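Local coordinates for carboxylesterase (Uncultured bacterium, PDB 5GMX), which hydrolyses carboxylic ester bonds as a family VIII carboxylesterase and also acts on oxyimino cephalosporins, at residues A121-R127 with Q148-F152; G155-Y160 with R309-I314. All coordinates share one frame; numbering follows the deposited sequence.

In the fold
Followed from the N terminus, the chain leaves helix 113-117 and enters the loop that holds 121-127. It then runs through helices 132-136 and 138-146 and returns at 148-152, where contact 1 closes this mostly helical excursion. Contact 2 opens a few residues later: 155-160, in the loop that leads to helix 165-175, meets 309-314, which comes 149 residues further on from strand 307-310. The two closures therefore follow one another in series, neither nested nor crossed. Their centres lie about 12 Å apart, and they touch where Phe152 meets Ala157 and Cys124 meets Gly159, so that two loops of the helical region and the small two-stranded sheet 307-310/317-320 pack together.

Contact 1: A121-R127 with Q148-F152; sequences AGICGPR and QWPFF
Gly122 packs its CA over one face of the Phe152 ring, 3.8 Å from the centroid, a CH-pi contact at the tight end of this interface. Glycine suits the place twice: its phi is positive, and its bare CA lets the Phe152 ring and Pro150 come close. Phe152 CG lies between its own N and carbonyl carbon (chi1 50°), which turns a face of the ring to Gly122 CA, while Cys124 SG approaches the ring obliquely, 3.7 Å from Phe152 CE2. Phe151 N completes this end with a nearly straight bond (167°) to Gly122 O, 2.8 Å long and in the carbonyl plane.

Gln148 reaches across fully extended and uses both ends of its amide: NE2 donates a hydrogen bond to Gly125 O at 2.7 Å, and OE1 receives Arg127 N from above its carbonyl plane. The two loops bracket helices 132-136 and 138-146 of the beta-lactamase-type fold, and these bonds tie the two ends of that helical part together. A water joins Gly122 O, Gln148 NE2 and Trp149 O, lying over one face of the Phe151 ring.

Toward solvent the contact is carried by the long side chain of Arg127. Its guanidinium approaches Trp149 O side-on, NE and NH2 each 2.8 Å from that one oxygen, which lies near the guanidinium plane. The bond from NH2 to Pro150 O is weak. Phe151 CE1 lies over one guanidinium face, 3.4 Å from Arg127 NH1, with ring and guanidinium planes 44° apart. The exposed Trp149 indole meets Arg127 NH2 at its edge, CD1 3.5 Å away.

Contact 2: G155-Y160 with R309-I314; sequences GTANGY and RKDEVI. With PMS (phenylmethanesulfonic acid), chain C.
With CG between its N and its carbonyl carbon (chi1 40°), Asn158 turns its amide toward 309-314, and Asp311, whose CG is anti to its N (chi1 -167°), brings its carboxylate to meet it. Asn158 ND2 donates to Asp311 OD2 at 3.0 Å, on the anti side of that oxygen, while its OD1 takes a weak bond from Arg309 NE. An amide suits this place because it can donate and accept at once.

Asp311 OD1 receives three backbone N-H groups. Tyr160 N comes to its syn lone pair at 2.9 Å; Val313 N and Ile314 N, both on the anti side, form an Asx turn and an Asx motif just after strand 307-310. OD2 is also held by Trp320. The backbones join directly where Glu312 N meets Asn158 O at 2.8 Å.

Tyr160 lies in the pocket of the bound phenylmethanesulfonic acid and is consistent with the tyrosine that accompanies an SxxK serine-lysine pair in beta-lactamase-like hydrolases; its OH is hydrogen-bonded to Lys74. Ile314 CD1 covers one face of its ring, 4.1 Å from the centroid, while Val313 packs against the Tyr160 backbone, its CB 3.8 Å from Tyr160 CB; apolar side chains suit both places.

Contact 1: A121-R127 with Q148-F152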
# COMPACT_ATOMS: atom_id res chain seq x y z
N ALA A 121 -17.63 3.81 2.94
CA ALA A 121 -18.75 2.96 2.56
C ALA A 121 -19.33 2.22 3.77
O ALA A 121 -20.44 1.69 3.70
CB ALA A 121 -18.34 1.96 1.49
N GLY A 122 -18.57 2.14 4.85
CA GLY A 122 -19.06 1.54 6.08
C GLY A 122 -19.04 0.03 6.12
O GLY A 122 -19.71 -0.57 6.96
N ILE A 123 -18.29 -0.61 5.24
CA ILE A 123 -18.17 -2.07 5.31
C ILE A 123 -16.74 -2.44 5.69
O ILE A 123 -16.03 -3.14 4.96
CB ILE A 123 -18.58 -2.75 4.00
CG1 ILE A 123 -18.01 -2.00 2.80
CG2 ILE A 123 -20.10 -2.77 3.86
CD1 ILE A 123 -18.32 -2.68 1.49
N CYS A 124 -16.34 -1.94 6.86
CA CYS A 124 -14.95 -1.93 7.30
C CYS A 124 -14.35 -3.34 7.43
O CYS A 124 -13.13 -3.51 7.37
CB CYS A 124 -14.84 -1.17 8.61
SG CYS A 124 -15.84 0.38 8.64
N GLY A 125 -15.22 -4.33 7.60
CA GLY A 125 -14.81 -5.73 7.68
C GLY A 125 -16.04 -6.62 7.55
O GLY A 125 -17.17 -6.14 7.68
N PRO A 126 -15.83 -7.92 7.29
CA PRO A 126 -16.96 -8.84 7.13
C PRO A 126 -17.73 -8.98 8.44
O PRO A 126 -17.10 -9.05 9.48
CB PRO A 126 -16.30 -10.17 6.74
CG PRO A 126 -14.88 -9.80 6.34
CD PRO A 126 -14.53 -8.60 7.15
N ARG A 127 -19.05 -9.03 8.38
CA ARG A 127 -19.83 -9.13 9.60
C ARG A 127 -19.67 -10.51 10.25
O ARG A 127 -19.64 -10.64 11.47
CB ARG A 127 -21.30 -8.84 9.33
CG ARG A 127 -21.64 -7.37 9.39
CD ARG A 127 -23.13 -7.10 9.17
NE ARG A 127 -23.36 -5.67 9.07
CZ ARG A 127 -23.49 -4.86 10.12
NH1 ARG A 127 -23.41 -5.35 11.35
NH2 ARG A 127 -23.70 -3.56 9.94
N GLN A 148 -23.49 -6.86 2.15
CA GLN A 148 -23.41 -6.49 3.56
C GLN A 148 -24.00 -5.13 3.90
O GLN A 148 -23.83 -4.15 3.16
CB GLN A 148 -21.94 -6.52 4.00
CG GLN A 148 -21.71 -6.31 5.47
CD GLN A 148 -20.31 -6.71 5.87
OE1 GLN A 148 -19.92 -7.86 5.72
NE2 GLN A 148 -19.54 -5.75 6.39
N TRP A 149 -24.69 -5.08 5.03
CA TRP A 149 -25.23 -3.84 5.59
C TRP A 149 -24.13 -3.05 6.30
O TRP A 149 -23.43 -3.60 7.16
CB TRP A 149 -26.38 -4.18 6.57
CG TRP A 149 -27.01 -3.01 7.24
CD1 TRP A 149 -26.80 -2.59 8.53
CD2 TRP A 149 -27.94 -2.10 6.66
NE1 TRP A 149 -27.55 -1.46 8.78
CE2 TRP A 149 -28.26 -1.14 7.65
CE3 TRP A 149 -28.53 -1.99 5.40
CZ2 TRP A 149 -29.15 -0.09 7.42
CZ3 TRP A 149 -29.42 -0.95 5.16
CH2 TRP A 149 -29.72 -0.01 6.17
N PRO A 150 -23.96 -1.77 5.94
CA PRO A 150 -22.90 -0.93 6.50
C PRO A 150 -23.02 -0.71 8.01
O PRO A 150 -24.14 -0.68 8.55
CB PRO A 150 -23.08 0.40 5.76
CG PRO A 150 -23.83 0.05 4.52
CD PRO A 150 -24.73 -1.07 4.89
N PHE A 151 -21.89 -0.54 8.68
CA PHE A 151 -21.86 -0.29 10.12
C PHE A 151 -22.30 1.12 10.46
O PHE A 151 -22.79 1.38 11.55
CB PHE A 151 -20.46 -0.53 10.67
CG PHE A 151 -20.01 -1.94 10.56
CD1 PHE A 151 -20.57 -2.92 11.35
CD2 PHE A 151 -19.02 -2.30 9.65
CE1 PHE A 151 -20.15 -4.24 11.25
CE2 PHE A 151 -18.60 -3.62 9.54
CZ PHE A 151 -19.16 -4.59 10.34
N PHE A 152 -22.08 2.05 9.54
CA PHE A 152 -22.55 3.42 9.71
C PHE A 152 -23.10 3.90 8.37
O PHE A 152 -22.89 3.25 7.34
CB PHE A 152 -21.43 4.35 10.22
CG PHE A 152 -20.13 4.27 9.43
CD1 PHE A 152 -19.97 4.94 8.23
CD2 PHE A 152 -19.06 3.53 9.92
CE1 PHE A 152 -18.77 4.88 7.52
CE2 PHE A 152 -17.85 3.45 9.21
CZ PHE A 152 -17.71 4.13 8.01
O HOH W 1 -20.73 -3.59 7.27

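Contact 2: G155-Y160 with R309-I314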
# COMPACT_ATOMS: atom_id res chain seq x y z
N GLY A 155 -20.69 7.74 3.80
CA GLY A 155 -20.40 9.14 3.58
C GLY A 155 -20.44 10.02 4.83
O GLY A 155 -20.07 11.19 4.76
N THR A 156 -20.86 9.47 5.96
CA THR A 156 -21.00 10.27 7.19
C THR A 156 -19.87 10.02 8.18
O THR A 156 -19.80 10.67 9.22
CB THR A 156 -22.34 9.99 7.91
OG1 THR A 156 -22.35 8.62 8.35
CG2 THR A 156 -23.51 10.21 6.98
N ALA A 157 -19.00 9.07 7.87
CA ALA A 157 -17.86 8.72 8.71
C ALA A 157 -16.87 7.93 7.89
O ALA A 157 -17.21 7.47 6.80
CB ALA A 157 -18.30 7.92 9.92
N ASN A 158 -15.65 7.79 8.39
CA ASN A 158 -14.68 6.89 7.79
C ASN A 158 -14.25 5.85 8.81
O ASN A 158 -14.09 6.15 9.99
CB ASN A 158 -13.47 7.66 7.23
CG ASN A 158 -13.02 8.80 8.13
OD1 ASN A 158 -13.60 9.88 8.10
ND2 ASN A 158 -11.97 8.56 8.91
N GLY A 159 -14.13 4.61 8.34
CA GLY A 159 -13.69 3.51 9.17
C GLY A 159 -12.78 2.65 8.32
O GLY A 159 -13.23 2.00 7.39
N TYR A 160 -11.49 2.65 8.65
CA TYR A 160 -10.47 1.93 7.90
C TYR A 160 -10.89 0.51 7.51
O TYR A 160 -11.12 -0.33 8.37
CB TYR A 160 -9.19 1.90 8.72
CG TYR A 160 -7.95 1.39 8.01
CD1 TYR A 160 -7.55 1.91 6.79
CD2 TYR A 160 -7.14 0.44 8.61
CE1 TYR A 160 -6.39 1.47 6.17
CE2 TYR A 160 -5.98 -0.01 8.00
CZ TYR A 160 -5.61 0.51 6.79
OH TYR A 160 -4.46 0.07 6.19
N ARG A 309 -11.26 13.16 9.36
CA ARG A 309 -12.08 12.90 10.56
C ARG A 309 -11.46 11.84 11.44
O ARG A 309 -10.66 11.05 10.97
CB ARG A 309 -13.49 12.43 10.18
CG ARG A 309 -14.44 13.47 9.63
CD ARG A 309 -15.87 12.92 9.61
NE ARG A 309 -16.05 11.90 8.60
CZ ARG A 309 -16.70 12.08 7.45
NH1 ARG A 309 -17.26 13.26 7.19
NH2 ARG A 309 -16.79 11.10 6.57
N LYS A 310 -11.86 11.81 12.70
CA LYS A 310 -11.46 10.71 13.58
C LYS A 310 -11.98 9.41 12.99
O LYS A 310 -13.17 9.28 12.69
CB LYS A 310 -11.98 10.91 15.01
CG LYS A 310 -11.53 9.81 15.97
CD LYS A 310 -11.54 10.27 17.42
CE LYS A 310 -12.96 10.39 17.96
NZ LYS A 310 -13.71 9.11 17.82
N ASP A 311 -11.07 8.46 12.80
CA ASP A 311 -11.42 7.23 12.11
C ASP A 311 -12.05 6.21 13.05
O ASP A 311 -11.50 5.92 14.11
CB ASP A 311 -10.18 6.64 11.43
CG ASP A 311 -10.52 5.56 10.44
OD1 ASP A 311 -10.63 4.38 10.86
OD2 ASP A 311 -10.70 5.88 9.24
N GLU A 312 -13.18 5.64 12.63
CA GLU A 312 -13.93 4.68 13.44
C GLU A 312 -13.14 3.42 13.77
O GLU A 312 -13.49 2.69 14.70
CB GLU A 312 -15.23 4.28 12.72
CG GLU A 312 -16.15 5.44 12.32
CD GLU A 312 -16.80 6.12 13.51
OE1 GLU A 312 -17.06 5.44 14.53
OE2 GLU A 312 -17.07 7.34 13.43
N VAL A 313 -12.09 3.14 13.00
CA VAL A 313 -11.32 1.92 13.21
C VAL A 313 -9.94 2.22 13.78
O VAL A 313 -9.51 1.57 14.73
CB VAL A 313 -11.17 1.11 11.89
CG1 VAL A 313 -10.25 -0.08 12.09
CG2 VAL A 313 -12.54 0.63 11.41
N ILE A 314 -9.25 3.20 13.20
CA ILE A 314 -7.88 3.52 13.59
C ILE A 314 -7.85 4.34 14.89
O ILE A 314 -6.96 4.18 15.71
CB ILE A 314 -7.15 4.29 12.46
CG1 ILE A 314 -6.93 3.37 11.25
CG2 ILE A 314 -5.82 4.86 12.95
CD1 ILE A 314 -6.49 4.10 10.00
C PMS C . -3.17 -4.13 7.39
S PMS C . -2.25 -2.61 7.39
C1 PMS C . -3.58 -4.56 8.79
C2 PMS C . -2.77 -5.41 9.53
C3 PMS C . -3.15 -5.80 10.81
C4 PMS C . -4.34 -5.34 11.35
C5 PMS C . -5.15 -4.49 10.62
C6 PMS C . -4.78 -4.11 9.34
O2S PMS C . -2.61 -1.66 8.50
O1S PMS C . -0.79 -2.87 7.69
O HOH W 2 -15.40 9.15 10.99